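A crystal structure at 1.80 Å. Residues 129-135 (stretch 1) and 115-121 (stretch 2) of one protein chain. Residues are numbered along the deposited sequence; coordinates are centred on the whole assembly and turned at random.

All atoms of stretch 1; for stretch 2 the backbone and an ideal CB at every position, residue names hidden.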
ATOM      1  N   ARG A 129     -12.502  -3.567  16.992  1.00 43.81           N
ATOM      2  CA  ARG A 129     -11.664  -4.605  16.338  1.00 42.16           C
ATOM      3  C   ARG A 129     -12.278  -4.978  14.985  1.00 40.33           C
ATOM      4  O   ARG A 129     -11.505  -5.334  14.080  1.00 38.42           O
ATOM      5  CB  ARG A 129     -11.474  -5.795  17.284  1.00 43.43           C
ATOM      6  CG  ARG A 129     -10.555  -5.476  18.455  1.00 45.12           C
ATOM      7  CD  ARG A 129     -10.567  -6.511  19.560  1.00 46.80           C
ATOM      8  NE  ARG A 129      -9.724  -6.098  20.678  1.00 48.48           N
ATOM      9  CZ  ARG A 129      -8.581  -6.675  21.053  1.00 49.04           C
ATOM     10  NH1 ARG A 129      -8.104  -7.732  20.414  1.00 48.16           N
ATOM     11  NH2 ARG A 129      -7.918  -6.192  22.091  1.00 50.53           N
ATOM     12  N   ALA A 130     -13.604  -4.863  14.843  1.00 39.94           N
ATOM     13  CA  ALA A 130     -14.319  -5.006  13.552  1.00 38.89           C
ATOM     14  C   ALA A 130     -13.769  -3.982  12.550  1.00 37.44           C
ATOM     15  O   ALA A 130     -13.424  -4.385  11.426  1.00 36.03           O
ATOM     16  CB  ALA A 130     -15.808  -4.847  13.750  1.00 40.36           C
ATOM     17  N   VAL A 131     -13.673  -2.709  12.949  1.00 37.74           N
ATOM     18  CA  VAL A 131     -13.161  -1.604  12.082  1.00 36.77           C
ATOM     19  C   VAL A 131     -11.672  -1.848  11.797  1.00 35.35           C
ATOM     20  O   VAL A 131     -11.270  -1.691  10.630  1.00 33.96           O
ATOM     21  CB  VAL A 131     -13.402  -0.214  12.701  1.00 37.98           C
ATOM     22  CG1 VAL A 131     -12.725   0.885  11.895  1.00 37.35           C
ATOM     23  CG2 VAL A 131     -14.888   0.084  12.859  1.00 39.39           C
ATOM     24  N   TRP A 132     -10.891  -2.217  12.819  1.00 35.66           N
ATOM     25  CA  TRP A 132      -9.432  -2.494  12.689  1.00 34.81           C
ATOM     26  C   TRP A 132      -9.197  -3.637  11.693  1.00 33.66           C
ATOM     27  O   TRP A 132      -8.233  -3.543  10.915  1.00 32.14           O
ATOM     28  CB  TRP A 132      -8.794  -2.809  14.046  1.00 35.57           C
ATOM     29  CG  TRP A 132      -8.677  -1.637  14.970  1.00 36.90           C
ATOM     30  CD1 TRP A 132      -8.794  -0.314  14.654  1.00 37.39           C
ATOM     31  CD2 TRP A 132      -8.373  -1.686  16.374  1.00 38.15           C
ATOM     32  NE1 TRP A 132      -8.607   0.459  15.767  1.00 38.85           N
ATOM     33  CE2 TRP A 132      -8.342  -0.353  16.837  1.00 39.41           C
ATOM     34  CE3 TRP A 132      -8.133  -2.722  17.285  1.00 38.58           C
ATOM     35  CZ2 TRP A 132      -8.084  -0.035  18.169  1.00 41.09           C
ATOM     36  CZ3 TRP A 132      -7.874  -2.407  18.600  1.00 40.21           C
ATOM     37  CH2 TRP A 132      -7.850  -1.080  19.033  1.00 41.42           C
ATOM     38  N   ALA A 133     -10.040  -4.675  11.734  1.00 33.53           N
ATOM     39  CA  ALA A 133      -9.961  -5.875  10.867  1.00 32.83           C
ATOM     40  C   ALA A 133     -10.266  -5.493   9.414  1.00 32.13           C
ATOM     41  O   ALA A 133      -9.474  -5.861   8.528  1.00 31.24           O
ATOM     42  CB  ALA A 133     -10.907  -6.941  11.368  1.00 33.52           C
ATOM     43  N   LEU A 134     -11.369  -4.777   9.178  1.00 32.66           N
ATOM     44  CA  LEU A 134     -11.773  -4.318   7.821  1.00 32.38           C
ATOM     45  C   LEU A 134     -10.651  -3.461   7.220  1.00 32.03           C
ATOM     46  O   LEU A 134     -10.303  -3.685   6.045  1.00 31.35           O
ATOM     47  CB  LEU A 134     -13.091  -3.543   7.916  1.00 33.23           C
ATOM     48  CG  LEU A 134     -14.327  -4.394   8.211  1.00 34.12           C
ATOM     49  CD1 LEU A 134     -15.503  -3.523   8.618  1.00 35.37           C
ATOM     50  CD2 LEU A 134     -14.695  -5.257   7.015  1.00 33.91           C
ATOM     51  N   ARG A 135     -10.088  -2.541   8.007  1.00 32.77           N
ATOM     52  CA  ARG A 135      -9.024  -1.603   7.559  1.00 32.92           C
ATOM     53  C   ARG A 135      -7.735  -2.388   7.285  1.00 31.47           C
ATOM     54  O   ARG A 135      -7.099  -2.120   6.248  1.00 30.23           O
ATOM     55  CB  ARG A 135      -8.845  -0.475   8.581  1.00 35.12           C
ATOM     56  CG  ARG A 135      -9.956   0.564   8.515  1.00 37.24           C
ATOM     57  CD  ARG A 135      -9.823   1.697   9.516  1.00 39.77           C
ATOM     58  NE  ARG A 135     -10.985   2.580   9.476  1.00 42.09           N
ATOM     59  CZ  ARG A 135     -11.210   3.593  10.312  1.00 44.34           C
ATOM     60  NH1 ARG A 135     -10.348   3.875  11.276  1.00 45.53           N
ATOM     61  NH2 ARG A 135     -12.305   4.324  10.181  1.00 45.73           N
ATOM     62  N   UNK A 115     -23.396  -1.647   8.166  1.00 48.31           N
ATOM     63  CA  UNK A 115     -23.846  -3.029   7.839  1.00 47.79           C
ATOM     64  C   UNK A 115     -22.678  -4.004   8.050  1.00 45.42           C
ATOM     65  O   UNK A 115     -22.887  -5.034   8.723  1.00 45.49           O
ATOM     66  CB  UNK A 115     -24.357  -3.116   6.400  1.00 47.79           C
ATOM     67  N   UNK A 116     -21.499  -3.683   7.506  1.00 43.13           N
ATOM     68  CA  UNK A 116     -20.268  -4.516   7.615  1.00 41.83           C
ATOM     69  C   UNK A 116     -19.874  -4.663   9.091  1.00 41.66           C
ATOM     70  O   UNK A 116     -19.654  -5.811   9.532  1.00 40.95           O
ATOM     71  CB  UNK A 116     -19.115  -3.898   6.821  1.00 41.83           C
ATOM     72  N   UNK A 117     -19.794  -3.546   9.822  1.00 41.79           N
ATOM     73  CA  UNK A 117     -19.357  -3.504  11.253  1.00 42.35           C
ATOM     74  C   UNK A 117     -20.354  -4.297  12.110  1.00 44.09           C
ATOM     75  O   UNK A 117     -19.900  -5.137  12.911  1.00 43.97           O
ATOM     76  CB  UNK A 117     -19.256  -2.063  11.758  1.00 42.35           C
ATOM     77  N   UNK A 118     -21.657  -4.045  11.947  1.00 45.56           N
ATOM     78  CA  UNK A 118     -22.735  -4.703  12.737  1.00 47.79           C
ATOM     79  C   UNK A 118     -22.709  -6.218  12.489  1.00 46.94           C
ATOM     80  O   UNK A 118     -22.942  -6.971  13.454  1.00 47.86           O
ATOM     81  CB  UNK A 118     -24.107  -4.133  12.371  1.00 47.79           C
ATOM     82  N   UNK A 119     -22.418  -6.651  11.257  1.00 45.49           N
ATOM     83  CA  UNK A 119     -22.312  -8.087  10.876  1.00 45.26           C
ATOM     84  C   UNK A 119     -21.138  -8.742  11.618  1.00 44.02           C
ATOM     85  O   UNK A 119     -21.330  -9.830  12.195  1.00 43.95           O
ATOM     86  CB  UNK A 119     -22.126  -8.237   9.365  1.00 45.26           C
ATOM     87  N   UNK A 120     -19.959  -8.115  11.600  1.00 42.44           N
ATOM     88  CA  UNK A 120     -18.756  -8.641  12.302  1.00 42.05           C
ATOM     89  C   UNK A 120     -19.044  -8.721  13.807  1.00 43.46           C
ATOM     90  O   UNK A 120     -18.651  -9.732  14.428  1.00 42.77           O
ATOM     91  CB  UNK A 120     -17.535  -7.757  12.041  1.00 42.05           C
ATOM     92  N   UNK A 121     -19.730  -7.717  14.365  1.00 45.11           N
ATOM     93  CA  UNK A 121     -20.130  -7.672  15.798  1.00 47.32           C
ATOM     94  C   UNK A 121     -21.023  -8.875  16.125  1.00 48.57           C
ATOM     95  O   UNK A 121     -20.793  -9.510  17.174  1.00 48.90           O
ATOM     96  CB  UNK A 121     -20.864  -6.369  16.121  1.00 47.32           C
TER

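Both stretches are helical, and their axes approach to 9.3 Å with an angle of 116° between N-to-C directions. In the closest CA pair, Ala130 CA lies 5.7 Å from the CA of position 117. Stretch 1 offers this crossing a largely aliphatic surface: Ala130, Val131 and Leu134.

Position 115 has nothing of stretch 1 within 5.5 Å of its ideal CB, so this contact leaves its identity open. It is Thr115, whose OG1 is hydrogen-bonded elsewhere in the structure.

At position 116 the CA-to-CB bond points toward stretch 1, and the ideal CB lies 4.1 Å from Leu134 CD1. The neighbour is a leucine end, with no charge to answer. An aliphatic side chain would suit, as would a longer polar one whose methylenes pass the leucine. The deposited residue is Gln116, with chi1 m and chi2 t; its OE1 comes 3.9 Å from Leu134 CD2, a packing contact.

Position 117 directs CA-to-CB sideways, yet its ideal CB is 4.9 Å from Ala130 CB, 5.0 Å from Val131 CG2 and 5.1 Å from Leu134 CD1. These gaps leave room for further carbons, favouring valine, isoleucine, leucine or methionine. Ile117 is found there, with chi1 m and chi2 t. Its CD1 reaches Val131 CG2 at 3.6 Å, its CG1 lies 4.1 Å from Leu134 CD1, and its CG2 is 4.3 Å from Ala130 CB, so one side chain touches all three neighbours.

Position 118 points away, and its ideal CB meets nothing; a polar or charged residue is as plausible as any. The nearest approach of the Arg118 side chain is its CB, 8.4 Å from Ala130 CB.

Position 119 is likewise out of reach, so the visible atoms do not discriminate. Phe119 takes chi1 t, and its nearest approach is CD2, 7.7 Å from Leu134 CD2.

Position 120 points toward stretch 1, with its ideal CB 3.8 Å from Ala130 CB. The neighbour here is an alanine, with no side-chain atom beyond CB, while Leu134 lies one turn further along. An alanine could fit, but leucine or methionine could also extend to Leu134. Leu120, chi1 m and chi2 t, does so: CB packs 3.8 Å from Ala130 CB, while CD1 lies 3.8 Å from Leu134 CG and 3.7 Å from Ala130 O.

Position 121 points sideways, with no stretch 1 atom within 5.5 Å of its ideal CB; several small or medium side chains would be compatible. Cys121, chi1 m, brings SG to 4.6 Å from Ala130 CB. No hydrogen bond crosses between the stretches, and the 307 Å² buried, both sides summed, reflects chiefly aliphatic packing.

Stretch 2 115-121: TQIRFLC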
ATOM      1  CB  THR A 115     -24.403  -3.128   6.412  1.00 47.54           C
ATOM      2  OG1 THR A 115     -25.439  -2.159   6.255  1.00 48.82           O
ATOM      3  CG2 THR A 115     -24.955  -4.502   6.096  1.00 48.22           C
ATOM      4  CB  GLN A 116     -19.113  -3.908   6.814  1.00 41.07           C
ATOM      5  CG  GLN A 116     -19.268  -4.045   5.305  1.00 41.11           C
ATOM      6  CD  GLN A 116     -18.047  -3.561   4.558  1.00 40.48           C
ATOM      7  OE1 GLN A 116     -17.160  -2.926   5.124  1.00 41.19           O
ATOM      8  NE2 GLN A 116     -17.988  -3.861   3.270  1.00 40.03           N
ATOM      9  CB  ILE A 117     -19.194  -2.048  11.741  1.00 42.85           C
ATOM     10  CG1 ILE A 117     -18.044  -1.337  11.021  1.00 41.40           C
ATOM     11  CG2 ILE A 117     -19.021  -1.998  13.254  1.00 43.90           C
ATOM     12  CD1 ILE A 117     -18.089   0.171  11.120  1.00 42.22           C
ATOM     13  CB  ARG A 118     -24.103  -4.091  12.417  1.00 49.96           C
ATOM     14  CG  ARG A 118     -24.375  -2.770  13.125  1.00 51.72           C
ATOM     15  CD  ARG A 118     -25.843  -2.398  13.078  1.00 54.34           C
ATOM     16  NE  ARG A 118     -26.131  -1.065  13.598  1.00 55.94           N
ATOM     17  CZ  ARG A 118     -26.275  -0.751  14.885  1.00 57.91           C
ATOM     18  NH1 ARG A 118     -26.140  -1.669  15.830  1.00 58.60           N
ATOM     19  NH2 ARG A 118     -26.552   0.496  15.228  1.00 59.37           N
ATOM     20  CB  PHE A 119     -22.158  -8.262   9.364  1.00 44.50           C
ATOM     21  CG  PHE A 119     -21.824  -9.671   8.943  1.00 44.58           C
ATOM     22  CD1 PHE A 119     -22.745 -10.696   9.099  1.00 46.64           C
ATOM     23  CD2 PHE A 119     -20.587  -9.975   8.394  1.00 43.43           C
ATOM     24  CE1 PHE A 119     -22.436 -11.995   8.721  1.00 46.73           C
ATOM     25  CE2 PHE A 119     -20.281 -11.273   8.010  1.00 43.57           C
ATOM     26  CZ  PHE A 119     -21.205 -12.280   8.176  1.00 44.94           C
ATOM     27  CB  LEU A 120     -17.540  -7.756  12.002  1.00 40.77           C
ATOM     28  CG  LEU A 120     -16.989  -7.851  10.578  1.00 39.68           C
ATOM     29  CD1 LEU A 120     -15.682  -7.089  10.453  1.00 38.58           C
ATOM     30  CD2 LEU A 120     -16.796  -9.302  10.154  1.00 39.44           C
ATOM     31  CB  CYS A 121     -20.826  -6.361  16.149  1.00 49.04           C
ATOM     32  SG  CYS A 121     -19.684  -4.957  16.221  1.00 49.31           S
TER
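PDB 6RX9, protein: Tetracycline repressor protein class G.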